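Local coordinates for protein chemotactic transducer PctC (Pseudomonas aeruginosa, PDB 5LTV) that binds the amino acid gamma-amino-butanoic acid (GABA) through a Cache domain and probably relays its presence to the chemotaxis machinery, at residues A189-V192 / I198-H201; L153-R156 / L161-V164. All coordinates share one frame; numbering follows the deposited sequence. Where two conformers were deposited one is given.

Interaction 1 of 2, residues A189-V192 / I198-H201; sequences AFLV and ILLH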
loop_
_atom_site.group_PDB
_atom_site.type_symbol
_atom_site.label_atom_id
_atom_site.label_comp_id
_atom_site.label_asym_id
_atom_site.label_seq_id
_atom_site.Cartn_x
_atom_site.Cartn_y
_atom_site.Cartn_z
ATOM N N ALA A 189 14.509 -7.795 -7.668
ATOM C CA ALA A 189 14.005 -6.434 -7.527
ATOM C C ALA A 189 13.356 -6.229 -6.161
ATOM O O ALA A 189 12.643 -7.106 -5.670
ATOM C CB ALA A 189 13.006 -6.115 -8.640
ATOM N N PHE A 190 13.592 -5.074 -5.539
ATOM C CA PHE A 190 12.852 -4.756 -4.324
ATOM C C PHE A 190 12.339 -3.313 -4.401
ATOM O O PHE A 190 12.506 -2.611 -5.408
ATOM C CB PHE A 190 13.692 -5.067 -3.075
ATOM C CG PHE A 190 14.899 -4.215 -2.896
ATOM C CD1 PHE A 190 16.103 -4.534 -3.530
ATOM C CD2 PHE A 190 14.856 -3.113 -2.037
ATOM C CE1 PHE A 190 17.229 -3.748 -3.341
ATOM C CE2 PHE A 190 15.972 -2.311 -1.848
ATOM C CZ PHE A 190 17.168 -2.628 -2.489
ATOM N N LEU A 191 11.637 -2.896 -3.355
ATOM C CA LEU A 191 11.029 -1.578 -3.305
ATOM C C LEU A 191 11.494 -0.878 -2.038
ATOM O O LEU A 191 11.519 -1.482 -0.970
ATOM C CB LEU A 191 9.496 -1.667 -3.360
ATOM C CG LEU A 191 8.799 -0.344 -3.708
ATOM C CD1 LEU A 191 8.697 -0.106 -5.238
ATOM C CD2 LEU A 191 7.424 -0.316 -3.094
ATOM N N VAL A 192 11.868 0.390 -2.164
ATOM C CA VAL A 192 12.513 1.125 -1.086
ATOM C C VAL A 192 12.067 2.579 -1.170
ATOM O O VAL A 192 11.868 3.122 -2.264
ATOM C CB VAL A 192 14.057 0.991 -1.160
ATOM C CG1 VAL A 192 14.593 1.547 -2.480
ATOM C CG2 VAL A 192 14.727 1.709 0.001
ATOM N N ILE A 198 13.163 -0.124 3.368
ATOM C CA ILE A 198 12.777 -1.235 2.503
ATOM C C ILE A 198 11.303 -1.576 2.729
ATOM O O ILE A 198 10.895 -1.923 3.841
ATOM C CB ILE A 198 13.662 -2.466 2.755
ATOM C CG1 ILE A 198 15.129 -2.150 2.453
ATOM C CG2 ILE A 198 13.178 -3.661 1.927
ATOM C CD1 ILE A 198 16.026 -3.344 2.653
ATOM N N LEU A 199 10.519 -1.553 1.653
ATOM C CA LEU A 199 9.070 -1.721 1.677
ATOM C C LEU A 199 8.633 -3.082 1.177
ATOM O O LEU A 199 7.698 -3.672 1.715
ATOM C CB LEU A 199 8.393 -0.655 0.806
ATOM C CG LEU A 199 8.900 0.775 0.975
ATOM C CD1 LEU A 199 8.277 1.623 -0.082
ATOM C CD2 LEU A 199 8.620 1.295 2.381
ATOM N N LEU A 200 9.257 -3.558 0.114
ATOM C CA LEU A 200 9.025 -4.889 -0.399
ATOM C C LEU A 200 10.377 -5.476 -0.704
ATOM O O LEU A 200 11.271 -4.753 -1.160
ATOM C CB LEU A 200 8.242 -4.867 -1.652
ATOM C CG LEU A 200 6.880 -4.170 -1.727
ATOM C CD1 LEU A 200 6.487 -4.074 -3.197
ATOM C CD2 LEU A 200 5.866 -4.899 -0.881
ATOM N N HIS A 201 10.517 -6.787 -0.500
ATOM C CA HIS A 201 11.783 -7.487 -0.735
ATOM C C HIS A 201 11.560 -8.996 -0.787
ATOM O O HIS A 201 10.812 -9.548 0.024
ATOM C CB HIS A 201 12.808 -7.134 0.358
ATOM C CG HIS A 201 14.230 -7.341 -0.058
ATOM N ND1 HIS A 201 14.786 -8.596 -0.208
ATOM C CD2 HIS A 201 15.200 -6.457 -0.396
ATOM C CE1 HIS A 201 16.042 -8.476 -0.604
ATOM N NE2 HIS A 201 16.319 -7.189 -0.733
#
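Leu191 faces both Leu199 and Leu200 across an antiparallel hairpin, the signature of a classic beta bulge, here in the sheet of the Cache fold that does not bind the ligand. Its backbone O takes two N-H groups, from Leu199 N at 2.8 Å and Leu200 N at 3.3 Å, both arriving from the same face of the carbonyl plane. Leu191 N in turn gives an almost straight bond of 2.9 Å to Leu200 O.

With CG anti to the backbone N (chi1 -164°), the Leu191 side chain runs alongside that of Leu200, CB to CB 3.8 Å, and their common face of the sheet rests on helix 171-178 through Leu200. The extra bulge residue, Leu199, crosses Leu191 at a slant and continues to Trp251 on strand 251-256.

Beyond the bulge two rings meet. Phe190 CG lies between the backbone N and the carbonyl carbon (chi1 66°), which sets the ring beside the imidazole of His201. The two planes are tilted 37° to each other, neither stacked nor edge-to-face; His201 CD2 lies 3.4 Å from Phe190 CG. Leu200 O sits near the phenyl plane, at the ring edge, 3.1 Å from Phe190 CB. The imidazole is oriented by its polar ends, ND1 accepting from Asp203 N and NE2 making a weak bond with Tyr215 OH. On the Leu191 side the packing closes through methyl groups, Leu191 CD2 resting 3.7 Å from Leu199 CD1 and 3.9 Å from Leu200 CD1.

Interaction 2 of 2, residues L153-R156 / L161-V164; sequences LPVR and LLGV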
loop_
_atom_site.group_PDB
_atom_site.type_symbol
_atom_site.label_atom_id
_atom_site.label_comp_id
_atom_site.label_asym_id
_atom_site.label_seq_id
_atom_site.Cartn_x
_atom_site.Cartn_y
_atom_site.Cartn_z
ATOM N N LEU A 153 -8.747 6.644 2.933
ATOM C CA LEU A 153 -9.154 8.022 2.723
ATOM C C LEU A 153 -10.412 8.318 3.529
ATOM O O LEU A 153 -11.240 7.423 3.739
ATOM C CB LEU A 153 -9.383 8.334 1.231
ATOM C CG LEU A 153 -10.149 7.510 0.183
ATOM C CD1 LEU A 153 -11.018 6.385 0.706
ATOM C CD2 LEU A 153 -10.964 8.461 -0.690
ATOM N N PRO A 154 -10.595 9.573 3.964
ATOM C CA PRO A 154 -11.816 9.938 4.692
ATOM C C PRO A 154 -13.039 9.781 3.818
ATOM O O PRO A 154 -12.972 9.904 2.597
ATOM C CB PRO A 154 -11.589 11.407 5.061
ATOM C CG PRO A 154 -10.045 11.603 4.865
ATOM C CD PRO A 154 -9.734 10.742 3.691
ATOM N N VAL A 155 -14.158 9.463 4.465
ATOM C CA VAL A 155 -15.495 9.396 3.862
ATOM C C VAL A 155 -16.398 10.373 4.606
ATOM O O VAL A 155 -16.577 10.257 5.828
ATOM C CB VAL A 155 -16.082 7.971 3.949
ATOM C CG1 VAL A 155 -17.450 7.885 3.212
ATOM C CG2 VAL A 155 -15.084 6.952 3.406
ATOM N N ARG A 156 -16.945 11.342 3.886
ATOM C CA ARG A 156 -17.927 12.263 4.437
ATOM C C ARG A 156 -19.290 11.952 3.823
ATOM O O ARG A 156 -19.381 11.443 2.703
ATOM C CB ARG A 156 -17.540 13.737 4.180
ATOM C CG ARG A 156 -16.359 14.275 5.037
ATOM C CD ARG A 156 -15.903 15.680 4.584
ATOM N NE ARG A 156 -14.763 16.219 5.357
ATOM C CZ ARG A 156 -13.476 15.970 5.097
ATOM N NH1 ARG A 156 -13.125 15.189 4.081
ATOM N NH2 ARG A 156 -12.535 16.502 5.860
ATOM N N LEU A 161 -18.141 13.912 8.657
ATOM C CA LEU A 161 -17.272 12.740 8.644
ATOM C C LEU A 161 -18.019 11.458 9.012
ATOM O O LEU A 161 -18.651 11.363 10.068
ATOM C CB LEU A 161 -16.093 12.951 9.586
ATOM C CG LEU A 161 -15.004 11.883 9.477
ATOM C CD1 LEU A 161 -14.374 11.941 8.097
ATOM C CD2 LEU A 161 -13.977 12.188 10.564
ATOM N N LEU A 162 -17.989 10.484 8.096
ATOM C CA LEU A 162 -18.456 9.141 8.391
ATOM C C LEU A 162 -17.333 8.321 9.035
ATOM O O LEU A 162 -17.528 7.673 10.071
ATOM C CB LEU A 162 -18.969 8.485 7.098
ATOM C CG LEU A 162 -19.333 7.010 7.287
ATOM C CD1 LEU A 162 -20.486 6.822 8.317
ATOM C CD2 LEU A 162 -19.663 6.356 5.943
ATOM N N GLY A 163 -16.157 8.346 8.441
ATOM C CA GLY A 163 -15.011 7.674 9.024
ATOM C C GLY A 163 -13.899 7.634 8.006
ATOM O O GLY A 163 -13.759 8.550 7.191
ATOM N N VAL A 164 -13.140 6.534 8.044
ATOM C CA VAL A 164 -12.087 6.282 7.069
ATOM C C VAL A 164 -12.335 4.943 6.388
ATOM O O VAL A 164 -12.490 3.915 7.056
ATOM C CB VAL A 164 -10.703 6.327 7.721
ATOM C CG1 VAL A 164 -9.640 5.810 6.757
ATOM C CG2 VAL A 164 -10.416 7.749 8.163
#
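The carbonyl group of Val155 is enclosed by Leu161, Leu162 and Gly163. In its plane lie two donors, Leu162 N at 2.7 Å and Gly163 N at 3.3 Å from Val155 O; over one face stands Leu161 CD1, 3.6 Å from that oxygen, and over the other Leu162 CB, at 3.2 Å. Apolar carbon thus covers both faces of an acceptor that takes its two N-H groups in the plane. The carbonyl of Gly163 is met differently: Val155 N comes in tilted 32° from its plane, with a bond of 2.9 Å, and Pro154 CA adds a longer CH...O contact to the same oxygen.

This doubled acceptance at Val155, opposed by Leu162 and Gly163 together, makes a classic beta bulge in the hairpin. Leu162 is the inserted residue, and its side chain, whose CG is turned away from its own backbone N (chi1 173°), lies beside that of Val155, Leu162 CD2 3.8 Å from Val155 CG1. On the face shared by Pro154, Arg156 and Leu161, the CD1 branch of Leu161 reaches Pro154 CB at 4.2 Å. The aliphatic part of Arg156 passes Leu161, with CG 4.0 Å from Leu161 CA; in one of its two deposited conformers Arg156 NH1 forms a salt bridge with Asp131, so this link is less certain.

Strand 160-170 is the middle one of a five-stranded antiparallel sheet and strand 147-157 its neighbour, with strand 93-98 beyond the first and strand 134-140 beyond the second. Leu153 and Val155 pack on the long helix 34-68, whereas Val164 packs against helix 122-130, touching Trp123 of the GABA pocket but not the ligand itself.

Overall arrangement
The chain first runs through the long helix 34-68 and then into the ligand-binding sheet, where interaction 2 closes the tight turn joining strands 147-157 and 160-170. Strand 160-170 leads directly into helix 171-178, which carries the chain over to the second sheet; there interaction 1 closes another short loop, between strands 188-193 and 198-200. The two contacts follow in series, neither nesting nor crossing, with centres about 30 Å apart on opposite sides of the chain's centre. Interaction 2 joins two inner strands of its sheet, whereas interaction 1 adds an edge strand, 198-200, to a sheet of the same strand order, consistent with a double-Cache architecture.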